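Local coordinates for N-terminal domain of PorA (28-171) (Porphyromonas gingivalis ATCC 33277, PDB 6KJK), which is a type IX secretion system cargo protein that influences PorXY-SigP signalling, this piece being its N-terminal beta-sandwich-like domain, at residues E58-G70 against V85-P99. Sequence-based numbering, arbitrary orientation. Where two conformers were deposited one is given.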
ATOM      1  N   GLU A  58       6.977   1.690   8.986  1.00 10.52           N
ATOM      2  CA  GLU A  58       7.128   2.312  10.304  1.00 11.40           C
ATOM      3  C   GLU A  58       5.829   2.098  11.050  1.00 12.28           C
ATOM      4  O   GLU A  58       4.762   2.532  10.573  1.00 12.18           O
ATOM      5  CB  GLU A  58       7.390   3.808  10.133  1.00 14.16           C
ATOM      6  CG  GLU A  58       8.476   4.102   9.079  1.00 24.22           C
ATOM      7  CD  GLU A  58       9.059   5.511   9.124  1.00 40.68           C
ATOM      8  OE1 GLU A  58      10.241   5.658   9.508  1.00 50.00           O
ATOM      9  OE2 GLU A  58       8.351   6.469   8.746  1.00 43.56           O
ATOM     10  N   MET A  59       5.888   1.419  12.176  1.00 10.77           N
ATOM     11  CA  MET A  59       4.695   1.016  12.901  1.00 12.53           C
ATOM     12  C   MET A  59       4.914   1.214  14.389  1.00 11.11           C
ATOM     13  O   MET A  59       6.044   1.159  14.892  1.00 13.26           O
ATOM     14  CB  MET A  59       4.357  -0.465  12.650  1.00 11.34           C
ATOM     15  CG  MET A  59       4.107  -0.822  11.169  1.00 13.03           C
ATOM     16  SD  MET A  59       3.399  -2.457  10.911  1.00 12.48           S
ATOM     17  CE  MET A  59       4.820  -3.493  11.231  1.00 13.63           C
ATOM     18  N   ILE A  60       3.823   1.374  15.102  1.00 11.86           N
ATOM     19  CA  ILE A  60       3.873   1.208  16.554  1.00 14.15           C
ATOM     20  C   ILE A  60       4.208  -0.251  16.884  1.00 15.64           C
ATOM     21  O   ILE A  60       4.108  -1.161  16.065  1.00 16.61           O
ATOM     22  CB  ILE A  60       2.524   1.675  17.141  1.00 16.51           C
ATOM     23  CG1 ILE A  60       2.675   2.018  18.623  1.00 17.51           C
ATOM     24  CG2 ILE A  60       1.436   0.632  16.941  1.00 16.17           C
ATOM     25  CD1 ILE A  60       1.549   2.816  19.135  1.00 24.95           C
ATOM     26  N   GLY A  61       4.701  -0.469  18.108  1.00 14.90           N
ATOM     27  CA  GLY A  61       5.422  -1.711  18.412  1.00 20.99           C
ATOM     28  C   GLY A  61       4.727  -3.007  18.009  1.00 19.91           C
ATOM     29  O   GLY A  61       5.318  -3.877  17.358  1.00 23.73           O
ATOM     30  N   ASP A  62       3.483  -3.186  18.435  1.00 17.11           N
ATOM     31  CA  ASP A  62       2.714  -4.380  18.093  1.00 18.67           C
ATOM     32  C   ASP A  62       1.801  -4.181  16.878  1.00 17.61           C
ATOM     33  O   ASP A  62       0.809  -4.902  16.733  1.00 20.26           O
ATOM     34  CB  ASP A  62       1.909  -4.877  19.295  1.00 24.74           C
ATOM     35  CG  ASP A  62       1.994  -6.382  19.461  1.00 36.39           C
ATOM     36  OD1 ASP A  62       2.527  -6.838  20.497  1.00 40.90           O
ATOM     37  OD2 ASP A  62       1.540  -7.115  18.551  1.00 34.74           O
ATOM     38  N   GLY A  63       2.108  -3.238  16.019  1.00 14.79           N
ATOM     39  CA  GLY A  63       1.379  -3.145  14.772  1.00 12.22           C
ATOM     40  C   GLY A  63       1.791  -4.219  13.797  1.00 13.30           C
ATOM     41  O   GLY A  63       2.902  -4.726  13.837  1.00 14.02           O
ATOM     42  N   HIS A  64       0.899  -4.521  12.856  1.00 12.49           N
ATOM     43  CA  HIS A  64       1.179  -5.419  11.748  1.00 11.74           C
ATOM     44  C   HIS A  64       0.526  -4.850  10.502  1.00 11.67           C
ATOM     45  O   HIS A  64      -0.439  -4.077  10.578  1.00 12.21           O
ATOM     46  CB  HIS A  64       0.599  -6.822  11.990  1.00 16.84           C
ATOM     47  CG  HIS A  64       1.136  -7.476  13.222  1.00 22.93           C
ATOM     48  ND1 HIS A  64       0.642  -7.201  14.477  1.00 26.49           N
ATOM     49  CD2 HIS A  64       2.148  -8.359  13.397  1.00 26.98           C
ATOM     50  CE1 HIS A  64       1.309  -7.906  15.376  1.00 25.18           C
ATOM     51  NE2 HIS A  64       2.235  -8.611  14.748  1.00 23.33           N
ATOM     52  N   PHE A  65       1.060  -5.210   9.348  1.00 10.71           N
ATOM     53  CA  PHE A  65       0.429  -4.809   8.095  1.00 10.03           C
ATOM     54  C   PHE A  65       0.081  -6.030   7.266  1.00 10.10           C
ATOM     55  O   PHE A  65       0.618  -7.129   7.468  1.00 12.24           O
ATOM     56  CB  PHE A  65       1.309  -3.827   7.292  1.00 10.85           C
ATOM     57  CG  PHE A  65       2.576  -4.421   6.733  1.00  9.76           C
ATOM     58  CD1 PHE A  65       2.567  -5.035   5.475  1.00 10.85           C
ATOM     59  CD2 PHE A  65       3.795  -4.325   7.439  1.00 10.97           C
ATOM     60  CE1 PHE A  65       3.734  -5.557   4.945  1.00 12.34           C
ATOM     61  CE2 PHE A  65       4.951  -4.815   6.876  1.00 12.86           C
ATOM     62  CZ  PHE A  65       4.930  -5.449   5.664  1.00 12.14           C
ATOM     63  N   ALA A  66      -0.797  -5.840   6.287  1.00  9.83           N
ATOM     64  CA  ALA A  66      -1.226  -6.914   5.387  1.00 11.25           C
ATOM     65  C   ALA A  66      -1.414  -6.301   4.014  1.00 10.20           C
ATOM     66  O   ALA A  66      -2.273  -5.434   3.820  1.00 10.58           O
ATOM     67  CB  ALA A  66      -2.526  -7.583   5.840  1.00 13.05           C
ATOM     68  N   LEU A  67      -0.601  -6.739   3.081  1.00  8.58           N
ATOM     69  CA  LEU A  67      -0.632  -6.288   1.694  1.00  9.73           C
ATOM     70  C   LEU A  67      -1.509  -7.203   0.852  1.00 10.62           C
ATOM     71  O   LEU A  67      -1.363  -8.429   0.899  1.00 11.57           O
ATOM     72  CB  LEU A  67       0.802  -6.356   1.170  1.00 11.06           C
ATOM     73  CG  LEU A  67       1.011  -6.004  -0.296  1.00 10.31           C
ATOM     74  CD1 LEU A  67       0.641  -4.538  -0.557  1.00 13.85           C
ATOM     75  CD2 LEU A  67       2.449  -6.249  -0.697  1.00 13.92           C
ATOM     76  N   CYS A  68      -2.382  -6.622   0.032  1.00  9.36           N
ATOM     77  CA  CYS A  68      -3.087  -7.387  -0.987  1.00  9.73           C
ATOM     78  C   CYS A  68      -2.763  -6.789  -2.341  1.00 10.34           C
ATOM     79  O   CYS A  68      -3.092  -5.632  -2.607  1.00 11.09           O
ATOM     80  CB  CYS A  68      -4.594  -7.319  -0.779  1.00 12.37           C
ATOM     81  SG  CYS A  68      -5.211  -8.101   0.742  1.00 15.02           S
ATOM     82  N   PHE A  69      -2.142  -7.573  -3.206  1.00  9.59           N
ATOM     83  CA  PHE A  69      -1.896  -7.152  -4.582  1.00  9.85           C
ATOM     84  C   PHE A  69      -1.708  -8.437  -5.372  1.00 10.71           C
ATOM     85  O   PHE A  69      -0.689  -9.114  -5.191  1.00 11.88           O
ATOM     86  CB  PHE A  69      -0.651  -6.281  -4.632  1.00 11.49           C
ATOM     87  CG  PHE A  69      -0.370  -5.762  -5.986  1.00  9.51           C
ATOM     88  CD1 PHE A  69      -1.267  -4.912  -6.617  1.00 11.11           C
ATOM     89  CD2 PHE A  69       0.797  -6.097  -6.654  1.00 11.92           C
ATOM     90  CE1 PHE A  69      -1.033  -4.462  -7.914  1.00 12.72           C
ATOM     91  CE2 PHE A  69       1.052  -5.627  -7.937  1.00 13.05           C
ATOM     92  CZ  PHE A  69       0.151  -4.795  -8.548  1.00 13.91           C
ATOM     93  N   GLY A  70      -2.688  -8.808  -6.178  1.00 11.70           N
ATOM     94  CA  GLY A  70      -2.685 -10.122  -6.836  1.00 12.29           C
ATOM     95  C   GLY A  70      -3.112 -11.225  -5.889  1.00 11.68           C
ATOM     96  O   GLY A  70      -3.991 -12.022  -6.236  1.00 13.26           O
ATOM     97  N   VAL A  85      -0.376  -6.713 -15.231  1.00 14.04           N
ATOM     98  CA  VAL A  85      -1.268  -5.564 -15.144  0.51 15.39           C
ATOM     99  C   VAL A  85      -1.499  -4.971 -16.530  1.00 16.16           C
ATOM    100  O   VAL A  85      -0.604  -4.949 -17.376  1.00 14.54           O
ATOM    101  CB  VAL A  85      -0.772  -4.467 -14.179  0.51 15.06           C
ATOM    102  CG1 VAL A  85      -0.824  -4.950 -12.736  0.51 15.64           C
ATOM    103  CG2 VAL A  85       0.629  -4.032 -14.544  0.51 13.16           C
ATOM    104  N   GLY A  86      -2.719  -4.470 -16.723  1.00 15.78           N
ATOM    105  CA  GLY A  86      -3.130  -3.770 -17.925  1.00 17.59           C
ATOM    106  C   GLY A  86      -3.971  -2.544 -17.598  1.00 16.45           C
ATOM    107  O   GLY A  86      -3.897  -1.971 -16.490  1.00 16.80           O
ATOM    108  N   GLY A  87      -4.781  -2.120 -18.573  1.00 16.85           N
ATOM    109  CA  GLY A  87      -5.443  -0.829 -18.463  1.00 16.63           C
ATOM    110  C   GLY A  87      -6.581  -0.791 -17.474  1.00 17.31           C
ATOM    111  O   GLY A  87      -6.925   0.292 -16.981  1.00 23.71           O
ATOM    112  N   GLU A  88      -7.207  -1.926 -17.210  1.00 15.90           N
ATOM    113  CA  GLU A  88      -8.299  -1.917 -16.248  1.00 16.88           C
ATOM    114  C   GLU A  88      -7.786  -1.857 -14.816  1.00 21.58           C
ATOM    115  O   GLU A  88      -8.472  -1.328 -13.940  1.00 25.33           O
ATOM    116  CB  GLU A  88      -9.160  -3.149 -16.437  1.00 21.43           C
ATOM    117  CG  GLU A  88      -9.929  -3.089 -17.734  1.00 23.96           C
ATOM    118  CD  GLU A  88     -10.702  -4.348 -18.005  1.00 35.54           C
ATOM    119  OE1 GLU A  88     -11.931  -4.362 -17.770  1.00 45.42           O
ATOM    120  OE2 GLU A  88     -10.076  -5.329 -18.454  1.00 43.91           O
ATOM    121  N   GLY A  89      -6.601  -2.390 -14.572  1.00 17.68           N
ATOM    122  CA  GLY A  89      -5.938  -2.186 -13.305  1.00 17.82           C
ATOM    123  C   GLY A  89      -6.068  -3.380 -12.375  1.00 17.51           C
ATOM    124  O   GLY A  89      -6.915  -4.273 -12.544  1.00 19.20           O
ATOM    125  N   GLU A  90      -5.222  -3.383 -11.360  1.00 13.82           N
ATOM    126  CA  GLU A  90      -5.218  -4.409 -10.356  1.00 12.43           C
ATOM    127  C   GLU A  90      -5.461  -3.769  -8.990  1.00 11.60           C
ATOM    128  O   GLU A  90      -4.714  -2.854  -8.597  1.00 11.77           O
ATOM    129  CB  GLU A  90      -3.900  -5.132 -10.345  1.00 13.65           C
ATOM    130  CG  GLU A  90      -3.843  -6.262  -9.327  1.00 14.45           C
ATOM    131  CD  GLU A  90      -4.714  -7.469  -9.708  1.00 15.03           C
ATOM    132  OE1 GLU A  90      -5.657  -7.321 -10.516  1.00 18.72           O
ATOM    133  OE2 GLU A  90      -4.436  -8.563  -9.163  1.00 19.13           O
ATOM    134  N   PRO A  91      -6.441  -4.227  -8.235  1.00 10.10           N
ATOM    135  CA  PRO A  91      -6.640  -3.662  -6.889  1.00 10.66           C
ATOM    136  C   PRO A  91      -5.411  -3.830  -6.012  1.00  9.76           C
ATOM    137  O   PRO A  91      -4.695  -4.833  -6.066  1.00 10.17           O
ATOM    138  CB  PRO A  91      -7.818  -4.477  -6.331  1.00 11.34           C
ATOM    139  CG  PRO A  91      -8.558  -4.925  -7.561  1.00 12.88           C
ATOM    140  CD  PRO A  91      -7.516  -5.170  -8.606  1.00 12.47           C
ATOM    141  N   LEU A  92      -5.196  -2.839  -5.167  1.00  9.81           N
ATOM    142  CA  LEU A  92      -4.103  -2.777  -4.224  1.00  8.94           C
ATOM    143  C   LEU A  92      -4.683  -2.353  -2.891  1.00 10.20           C
ATOM    144  O   LEU A  92      -5.404  -1.353  -2.814  1.00 10.68           O
ATOM    145  CB  LEU A  92      -3.113  -1.690  -4.680  1.00 10.36           C
ATOM    146  CG  LEU A  92      -2.027  -1.308  -3.693  1.00  9.22           C
ATOM    147  CD1 LEU A  92      -1.118  -2.504  -3.344  1.00 12.09           C
ATOM    148  CD2 LEU A  92      -1.229  -0.140  -4.268  1.00 12.13           C
ATOM    149  N   SER A  93      -4.377  -3.086  -1.833  1.00  8.84           N
ATOM    150  CA  SER A  93      -4.780  -2.625  -0.517  1.00  9.85           C
ATOM    151  C   SER A  93      -3.680  -2.884   0.498  1.00  9.65           C
ATOM    152  O   SER A  93      -2.870  -3.810   0.360  1.00  9.54           O
ATOM    153  CB  SER A  93      -6.090  -3.221  -0.035  1.00 12.49           C
ATOM    154  OG  SER A  93      -5.979  -4.599   0.175  1.00 14.67           O
ATOM    155  N   LEU A  94      -3.670  -2.061   1.537  1.00  9.38           N
ATOM    156  CA  LEU A  94      -2.750  -2.242   2.651  1.00  9.01           C
ATOM    157  C   LEU A  94      -3.522  -1.994   3.930  1.00  9.63           C
ATOM    158  O   LEU A  94      -4.077  -0.903   4.109  1.00 10.99           O
ATOM    159  CB  LEU A  94      -1.577  -1.256   2.534  1.00  9.88           C
ATOM    160  CG  LEU A  94      -0.509  -1.343   3.622  1.00 10.06           C
ATOM    161  CD1 LEU A  94       0.190  -2.681   3.571  1.00 10.93           C
ATOM    162  CD2 LEU A  94       0.499  -0.197   3.476  1.00 12.67           C
ATOM    163  N   ARG A  95      -3.578  -2.987   4.794  1.00 10.68           N
ATOM    164  CA  ARG A  95      -4.278  -2.876   6.053  1.00 10.62           C
ATOM    165  C   ARG A  95      -3.243  -2.787   7.163  1.00 11.76           C
ATOM    166  O   ARG A  95      -2.277  -3.567   7.196  1.00 13.68           O
ATOM    167  CB  ARG A  95      -5.119  -4.126   6.256  1.00 12.98           C
ATOM    168  CG  ARG A  95      -6.404  -4.156   5.454  1.00 20.19           C
ATOM    169  CD  ARG A  95      -7.049  -5.529   5.645  1.00 26.78           C
ATOM    170  NE  ARG A  95      -8.447  -5.629   5.221  1.00 39.61           N
ATOM    171  CZ  ARG A  95      -8.833  -6.030   4.014  1.00 44.15           C
ATOM    172  NH1 ARG A  95      -7.926  -6.332   3.089  1.00 44.75           N
ATOM    173  NH2 ARG A  95     -10.127  -6.107   3.719  1.00 50.84           N
ATOM    174  N   TYR A  96      -3.452  -1.874   8.094  1.00 11.23           N
ATOM    175  CA  TYR A  96      -2.549  -1.656   9.216  1.00 10.81           C
ATOM    176  C   TYR A  96      -3.379  -1.856  10.466  1.00 11.71           C
ATOM    177  O   TYR A  96      -4.416  -1.198  10.635  1.00 12.80           O
ATOM    178  CB  TYR A  96      -2.010  -0.234   9.131  1.00 11.27           C
ATOM    179  CG  TYR A  96      -1.122   0.201  10.286  1.00 10.32           C
ATOM    180  CD1 TYR A  96      -0.175  -0.649  10.864  1.00 12.04           C
ATOM    181  CD2 TYR A  96      -1.250   1.466  10.787  1.00 10.76           C
ATOM    182  CE1 TYR A  96       0.605  -0.221  11.915  1.00 11.42           C
ATOM    183  CE2 TYR A  96      -0.464   1.914  11.851  1.00 11.78           C
ATOM    184  CZ  TYR A  96       0.478   1.052  12.402  1.00 11.34           C
ATOM    185  OH  TYR A  96       1.306   1.435  13.459  1.00 13.00           O
ATOM    186  N   THR A  97      -2.948  -2.766  11.343  1.00 12.18           N
ATOM    187  CA  THR A  97      -3.709  -3.112  12.533  1.00 13.75           C
ATOM    188  C   THR A  97      -2.807  -2.938  13.743  1.00 15.96           C
ATOM    189  O   THR A  97      -1.601  -3.178  13.667  1.00 14.18           O
ATOM    190  CB  THR A  97      -4.197  -4.539  12.461  1.00 17.04           C
ATOM    191  OG1 THR A  97      -3.096  -5.397  12.210  1.00 22.87           O
ATOM    192  CG2 THR A  97      -5.164  -4.701  11.327  1.00 16.98           C
ATOM    193  N   PHE A  98      -3.376  -2.487  14.851  1.00 16.05           N
ATOM    194  CA  PHE A  98      -2.556  -2.111  16.000  1.00 15.95           C
ATOM    195  C   PHE A  98      -3.473  -1.915  17.196  1.00 17.62           C
ATOM    196  O   PHE A  98      -4.691  -1.841  17.039  1.00 18.48           O
ATOM    197  CB  PHE A  98      -1.752  -0.823  15.728  1.00 14.93           C
ATOM    198  CG  PHE A  98      -2.610   0.317  15.224  1.00 14.72           C
ATOM    199  CD1 PHE A  98      -3.213   1.206  16.111  1.00 16.81           C
ATOM    200  CD2 PHE A  98      -2.831   0.481  13.873  1.00 15.42           C
ATOM    201  CE1 PHE A  98      -4.032   2.220  15.645  1.00 16.88           C
ATOM    202  CE2 PHE A  98      -3.641   1.494  13.391  1.00 15.41           C
ATOM    203  CZ  PHE A  98      -4.247   2.364  14.270  1.00 17.71           C
ATOM    204  N   PRO A  99      -2.907  -1.855  18.403  1.00 21.28           N
ATOM    205  CA  PRO A  99      -3.751  -1.755  19.602  1.00 22.09           C
ATOM    206  C   PRO A  99      -4.482  -0.423  19.696  1.00 17.76           C
ATOM    207  O   PRO A  99      -3.951   0.632  19.345  1.00 19.81           O
ATOM    208  CB  PRO A  99      -2.746  -1.915  20.753  1.00 23.42           C
ATOM    209  CG  PRO A  99      -1.595  -2.647  20.158  1.00 22.08           C
ATOM    210  CD  PRO A  99      -1.499  -2.110  18.745  1.00 18.34           C
TER
HETATM  211  O   HOH W   1      -1.629  -5.924  14.918  1.00 28.99           O
HETATM  212  O   HOH W   2      -4.913  -5.321   2.726  1.00 15.81           O
HETATM  213  O   HOH W   3      -5.232  -7.440  -6.003  1.00 16.64           O
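Tyr-96 and Met-59 lie alongside each other on the packed side of this antiparallel strand pair. With CG anti to the backbone N (chi1 176°), the Tyr-96 ring reaches past strand 64-69 to the chain before it, where Met-59 slides by in the opposite direction. Met-59 CG lies 3.6 Å from Tyr-96 CE1, and its sulfur makes an oblique Met-aromatic contact. At the ring's end, Ile-60 N donates to Tyr-96 OH (3.0 Å, 160° at the hydrogen); His-105 binds the same hydroxyl, so two partners fix its position.

Farther along this inner face, Leu-94 CD1 approaches Phe-65 CD1 at 3.8 Å, and Leu-67 and Leu-92 meet through their CD1 methyls. From the second sheet, strand 105-115 touches Met-59 and Leu-92, strand 48-58 Phe-65 and Leu-94. At the far end, Phe-69 CE1 rests 3.6 Å from Glu-90 CG.

The other face, bearing His-64, Ala-66, Cys-68, Ser-93, Arg-95 and Thr-97, is more open to solvent and carries bridging waters. One joins His-64 ND1, Asp-62 O and Thr-97 OG1; another links Ala-66 O, Ser-93 OG and Arg-95 NH1. Its close spot is Ser-93 OG, 3.2 Å from Cys-68 CB, beside the disulfide to Cys-72.

Between the faces, pairs of backbone hydrogen bonds join the antiparallel strands at His-64/Thr-97, Ala-66/Arg-95 and Cys-68/Ser-93, the straightest being Cys-68 N to Ser-93 O (2.9 Å, 177°). The chemistry thus implies a two-sided sheet: apolar contacts secure the sandwich interior, while on the outer side waters bridge polar groups of the two strands.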